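Local coordinates for protein rubisco operon transcriptional regulator (Synechocystis sp., PDB 5Y2W) that is a LysR-type transcriptional repressor that binds 2-phosphoglycolate through its regulatory domain, probably coordinating carbon and nitrogen metabolism, at residues D73-L84 against P182-A193. Residues are numbered along the deposited sequence; the frame is centred on the assembly and turned at random.
Sequences DLNYQPFLDNPL and PIKRRWYVANLA. With PGA (2-phosphoglycolic acid), chain B.
Asn-82 holds CG anti to its backbone N (chi1 -178°), which swings the amide past Trp-187 NE1 towards the ligand. On Trp-187, CG stands anti to the carbonyl carbon (chi1 -78°), turning the indole so that its five-membered ring receives Asn-82 CB on one face. This CH-pi contact puts Asn-82 CB 4.0 Å from the ring centroid. The contact forms the hinge region between the two lobes of a LysR substrate-binding domain, of the periplasmic-binding-protein fold. Here two antiparallel chain segments run from one lobe to the other. Residues 74-79 form the outer strand beside 186-192, and 81-89 continues into the second sheet.

A beta bulge between Pro-78 and Leu-80 shifts the register by one residue. Both backbone polar groups of Trp-187 stay bonded across the bulge: Phe-79 N donates to Trp-187 O, and Trp-187 N reaches Leu-80 O at 2.7 Å. Trp-187 CB sits off-centre over the Phe-79 ring, and Leu-80 CD2 packs against Trp-187 CZ3 at 3.6 Å. His-162 stacks on the indole from outside the two segments. With an alanine here, Phe-79 and Leu-80 would probably face a gap, and the Asn-82 side chain would be less firmly placed for the ligand.

On the Tyr-76, Pro-78 and Tyr-188 side of the sheet, the edge of Tyr-76 meets one face of Tyr-188, a T-shaped pair with planes at 67°. Pro-78 CB lies 3.4 Å above the centre of the Arg-186 guanidinium.

Both crossing segments supply ligand contacts. Asn-82 OD1 bonds to Ser-160, while ND2 donates to 2-phosphoglycolate O1 at 2.7 Å. Arg-185 is extended from CG to NE, and its CD packs on Leu-84 CG. Its guanidinium grips the other carboxylate oxygen edge-on: NE lies 2.9 Å and NH2 2.5 Å from ligand O2.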
loop_
_atom_site.group_PDB
_atom_site.type_symbol
_atom_site.label_atom_id
_atom_site.label_comp_id
_atom_site.label_asym_id
_atom_site.label_seq_id
_atom_site.Cartn_x
_atom_site.Cartn_y
_atom_site.Cartn_z
ATOM N N ASP A 73 8.019 -3.536 25.315
ATOM C CA ASP A 73 9.440 -3.474 25.644
ATOM C C ASP A 73 10.178 -4.124 24.509
ATOM O O ASP A 73 10.001 -5.285 24.255
ATOM C CB ASP A 73 9.772 -4.186 26.989
ATOM C CG ASP A 73 11.268 -4.069 27.386
ATOM O OD1 ASP A 73 12.052 -3.303 26.764
ATOM O OD2 ASP A 73 11.671 -4.756 28.343
ATOM N N LEU A 74 11.018 -3.346 23.853
ATOM C CA LEU A 74 11.670 -3.721 22.622
ATOM C C LEU A 74 13.150 -3.511 22.705
ATOM O O LEU A 74 13.607 -2.512 23.297
ATOM C CB LEU A 74 11.191 -2.774 21.512
ATOM C CG LEU A 74 9.752 -2.935 21.098
ATOM C CD1 LEU A 74 9.347 -1.859 20.091
ATOM C CD2 LEU A 74 9.567 -4.325 20.527
ATOM N N ASN A 75 13.905 -4.404 22.074
ATOM C CA ASN A 75 15.215 -4.010 21.645
ATOM C C ASN A 75 15.106 -3.391 20.232
ATOM O O ASN A 75 14.262 -3.813 19.464
ATOM C CB ASN A 75 16.142 -5.202 21.587
ATOM C CG ASN A 75 17.585 -4.780 21.591
ATOM O OD1 ASN A 75 18.092 -4.158 20.647
ATOM N ND2 ASN A 75 18.250 -5.072 22.682
ATOM N N TYR A 76 15.981 -2.437 19.891
ATOM C CA TYR A 76 16.061 -1.912 18.542
ATOM C C TYR A 76 17.249 -1.067 18.198
ATOM O O TYR A 76 17.854 -0.418 19.059
ATOM C CB TYR A 76 14.825 -1.094 18.189
ATOM C CG TYR A 76 14.422 -0.043 19.173
ATOM C CD1 TYR A 76 14.860 1.258 19.053
ATOM C CD2 TYR A 76 13.533 -0.326 20.177
ATOM C CE1 TYR A 76 14.421 2.247 19.935
ATOM C CE2 TYR A 76 13.106 0.637 21.062
ATOM C CZ TYR A 76 13.543 1.934 20.931
ATOM O OH TYR A 76 13.116 2.860 21.853
ATOM N N GLN A 77 17.539 -1.038 16.896
ATOM C CA GLN A 77 18.588 -0.180 16.381
ATOM C C GLN A 77 18.085 0.670 15.246
ATOM O O GLN A 77 17.383 0.144 14.383
ATOM C CB GLN A 77 19.722 -1.021 15.817
ATOM C CG GLN A 77 20.196 -2.096 16.769
ATOM C CD GLN A 77 21.385 -2.838 16.208
ATOM O OE1 GLN A 77 22.398 -2.233 15.897
ATOM N NE2 GLN A 77 21.243 -4.145 16.031
ATOM N N PRO A 78 18.537 1.945 15.182
ATOM C CA PRO A 78 18.259 2.728 13.997
ATOM C C PRO A 78 19.154 2.257 12.888
ATOM O O PRO A 78 20.294 1.923 13.139
ATOM C CB PRO A 78 18.653 4.133 14.406
ATOM C CG PRO A 78 19.802 3.935 15.378
ATOM C CD PRO A 78 19.500 2.632 16.080
ATOM N N PHE A 79 18.621 2.215 11.666
ATOM C CA PHE A 79 19.391 1.834 10.480
ATOM C C PHE A 79 19.243 2.794 9.300
ATOM O O PHE A 79 20.025 2.729 8.387
ATOM C CB PHE A 79 19.063 0.401 10.045
ATOM C CG PHE A 79 17.644 0.198 9.573
ATOM C CD1 PHE A 79 16.653 -0.159 10.457
ATOM C CD2 PHE A 79 17.329 0.338 8.216
ATOM C CE1 PHE A 79 15.355 -0.361 10.020
ATOM C CE2 PHE A 79 16.035 0.131 7.768
ATOM C CZ PHE A 79 15.042 -0.206 8.660
ATOM N N LEU A 80 18.295 3.729 9.340
ATOM C CA LEU A 80 18.036 4.616 8.191
ATOM C C LEU A 80 17.145 5.747 8.629
ATOM O O LEU A 80 16.215 5.555 9.356
ATOM C CB LEU A 80 17.385 3.808 7.005
ATOM C CG LEU A 80 17.524 4.412 5.604
ATOM C CD1 LEU A 80 18.963 4.699 5.199
ATOM C CD2 LEU A 80 16.897 3.512 4.575
ATOM N N ASP A 81 17.441 6.941 8.189
ATOM C CA ASP A 81 16.589 8.078 8.469
ATOM C C ASP A 81 15.276 7.939 7.721
ATOM O O ASP A 81 15.230 7.361 6.646
ATOM C CB ASP A 81 17.244 9.360 7.983
ATOM C CG ASP A 81 18.471 9.713 8.791
ATOM O OD1 ASP A 81 18.696 9.055 9.827
ATOM O OD2 ASP A 81 19.188 10.656 8.399
ATOM N N ASN A 82 14.236 8.504 8.310
ATOM C CA ASN A 82 12.931 8.491 7.725
ATOM C C ASN A 82 12.338 9.896 7.802
ATOM O O ASN A 82 11.403 10.162 8.558
ATOM C CB ASN A 82 12.071 7.499 8.479
ATOM C CG ASN A 82 10.679 7.394 7.886
ATOM O OD1 ASN A 82 10.463 7.615 6.660
ATOM N ND2 ASN A 82 9.726 7.084 8.740
ATOM N N PRO A 83 12.889 10.804 7.025
ATOM C CA PRO A 83 12.356 12.155 7.103
ATOM C C PRO A 83 10.946 12.262 6.475
ATOM O O PRO A 83 10.730 11.783 5.350
ATOM C CB PRO A 83 13.343 12.963 6.303
ATOM C CG PRO A 83 13.865 12.033 5.293
ATOM C CD PRO A 83 13.797 10.640 5.892
ATOM N N LEU A 84 10.020 12.859 7.233
ATOM C CA LEU A 84 8.672 13.162 6.762
ATOM C C LEU A 84 8.614 14.583 6.185
ATOM O O LEU A 84 9.054 15.551 6.819
ATOM C CB LEU A 84 7.709 13.093 7.918
ATOM C CG LEU A 84 7.673 11.820 8.754
ATOM C CD1 LEU A 84 6.459 11.875 9.683
ATOM C CD2 LEU A 84 7.617 10.538 7.950
ATOM N N PRO A 182 12.251 18.735 7.345
ATOM C CA PRO A 182 11.552 17.472 7.528
ATOM C C PRO A 182 11.333 17.127 8.954
ATOM O O PRO A 182 12.048 17.590 9.816
ATOM C CB PRO A 182 12.499 16.434 6.908
ATOM C CG PRO A 182 13.824 17.088 6.948
ATOM C CD PRO A 182 13.568 18.542 6.706
ATOM N N ILE A 183 10.305 16.342 9.228
ATOM C CA ILE A 183 10.153 15.852 10.564
ATOM C C ILE A 183 11.222 14.792 10.682
ATOM O O ILE A 183 11.253 13.826 9.887
ATOM C CB ILE A 183 8.781 15.261 10.840
ATOM C CG1 ILE A 183 7.737 16.388 10.648
ATOM C CG2 ILE A 183 8.746 14.637 12.264
ATOM C CD1 ILE A 183 6.337 16.070 11.134
ATOM N N LYS A 184 12.140 15.013 11.605
ATOM C CA LYS A 184 13.295 14.083 11.762
ATOM C C LYS A 184 12.847 12.768 12.441
ATOM O O LYS A 184 12.237 12.766 13.465
ATOM C CB LYS A 184 14.394 14.733 12.582
ATOM C CG LYS A 184 15.141 15.830 11.825
ATOM C CD LYS A 184 16.023 16.647 12.775
ATOM C CE LYS A 184 16.452 17.966 12.167
ATOM N NZ LYS A 184 15.298 18.913 12.060
ATOM N N ARG A 185 13.074 11.657 11.794
ATOM C CA ARG A 185 12.469 10.414 12.248
ATOM C C ARG A 185 13.345 9.331 11.664
ATOM O O ARG A 185 14.077 9.557 10.708
ATOM C CB ARG A 185 11.041 10.436 11.735
ATOM C CG ARG A 185 10.142 9.276 11.975
ATOM C CD ARG A 185 8.823 9.601 11.244
ATOM N NE ARG A 185 7.769 8.576 11.343
ATOM C CZ ARG A 185 6.981 8.407 12.405
ATOM N NH1 ARG A 185 7.096 9.222 13.424
ATOM N NH2 ARG A 185 6.032 7.471 12.417
ATOM N N ARG A 186 13.290 8.143 12.212
ATOM C CA ARG A 186 14.287 7.162 11.802
ATOM C C ARG A 186 13.531 5.892 11.661
ATOM O O ARG A 186 12.504 5.769 12.293
ATOM C CB ARG A 186 15.360 7.055 12.897
ATOM C CG ARG A 186 16.058 8.400 13.169
ATOM C CD ARG A 186 17.191 8.335 14.148
ATOM N NE ARG A 186 18.434 7.830 13.556
ATOM C CZ ARG A 186 19.516 7.408 14.250
ATOM N NH1 ARG A 186 19.537 7.376 15.589
ATOM N NH2 ARG A 186 20.591 6.979 13.579
ATOM N N TRP A 187 13.990 4.993 10.790
ATOM C CA TRP A 187 13.555 3.618 10.826
ATOM C C TRP A 187 14.408 2.791 11.810
ATOM O O TRP A 187 15.629 2.816 11.767
ATOM C CB TRP A 187 13.667 2.997 9.431
ATOM C CG TRP A 187 12.593 3.356 8.455
ATOM C CD1 TRP A 187 11.346 3.846 8.717
ATOM C CD2 TRP A 187 12.669 3.197 7.055
ATOM N NE1 TRP A 187 10.644 4.009 7.551
ATOM C CE2 TRP A 187 11.430 3.611 6.518
ATOM C CE3 TRP A 187 13.651 2.684 6.190
ATOM C CZ2 TRP A 187 11.167 3.589 5.171
ATOM C CZ3 TRP A 187 13.393 2.693 4.853
ATOM C CH2 TRP A 187 12.131 3.111 4.355
ATOM N N TYR A 188 13.735 2.019 12.646
ATOM C CA TYR A 188 14.375 1.139 13.585
ATOM C C TYR A 188 14.009 -0.270 13.267
ATOM O O TYR A 188 12.866 -0.543 12.900
ATOM C CB TYR A 188 13.878 1.403 14.987
ATOM C CG TYR A 188 14.207 2.760 15.561
ATOM C CD1 TYR A 188 15.470 3.038 16.086
ATOM C CD2 TYR A 188 13.228 3.761 15.619
ATOM C CE1 TYR A 188 15.753 4.276 16.652
ATOM C CE2 TYR A 188 13.503 4.989 16.158
ATOM C CZ TYR A 188 14.761 5.243 16.688
ATOM O OH TYR A 188 14.963 6.479 17.220
ATOM N N VAL A 189 14.972 -1.174 13.414
ATOM C CA VAL A 189 14.668 -2.601 13.417
ATOM C C VAL A 189 14.685 -3.111 14.878
ATOM O O VAL A 189 15.625 -2.893 15.647
ATOM C CB VAL A 189 15.579 -3.417 12.495
ATOM C CG1 VAL A 189 17.031 -3.151 12.807
ATOM C CG2 VAL A 189 15.268 -4.908 12.617
ATOM N N ALA A 190 13.578 -3.743 15.227
ATOM C CA ALA A 190 13.209 -4.011 16.580
ATOM C C ALA A 190 12.805 -5.472 16.715
ATOM O O ALA A 190 12.436 -6.103 15.729
ATOM C CB ALA A 190 12.056 -3.105 17.004
ATOM N N ASN A 191 12.940 -5.978 17.937
ATOM C CA ASN A 191 12.396 -7.261 18.362
ATOM C C ASN A 191 11.960 -7.156 19.818
ATOM O O ASN A 191 12.377 -6.237 20.548
ATOM C CB ASN A 191 13.432 -8.350 18.225
ATOM C CG ASN A 191 14.641 -8.113 19.114
ATOM O OD1 ASN A 191 14.714 -8.624 20.218
ATOM N ND2 ASN A 191 15.587 -7.356 18.631
ATOM N N LEU A 192 11.066 -8.044 20.220
ATOM C CA LEU A 192 10.551 -8.062 21.610
ATOM C C LEU A 192 11.763 -8.153 22.555
ATOM O O LEU A 192 12.689 -8.941 22.297
ATOM C CB LEU A 192 9.556 -9.231 21.820
ATOM C CG LEU A 192 8.196 -9.172 21.052
ATOM C CD1 LEU A 192 7.170 -10.220 21.469
ATOM C CD2 LEU A 192 7.528 -7.805 21.161
ATOM N N ALA A 193 11.809 -7.298 23.581
ATOM C CA ALA A 193 13.015 -7.236 24.440
ATOM C C ALA A 193 13.271 -8.611 25.071
ATOM O O ALA A 193 12.324 -9.264 25.537
ATOM C CB ALA A 193 12.854 -6.180 25.524
HETATM P P PGA B . 2.612 4.770 9.406
HETATM O O1P PGA B . 4.221 4.795 9.559
HETATM O O2P PGA B . 2.317 3.771 8.337
HETATM O O3P PGA B . 2.247 6.226 9.069
HETATM O O4P PGA B . 2.142 4.180 10.683
HETATM C C2 PGA B . 5.173 5.011 8.539
HETATM C C1 PGA B . 6.300 5.939 8.974
HETATM O O1 PGA B . 7.224 6.220 8.148
HETATM O O2 PGA B . 6.265 6.385 10.140
#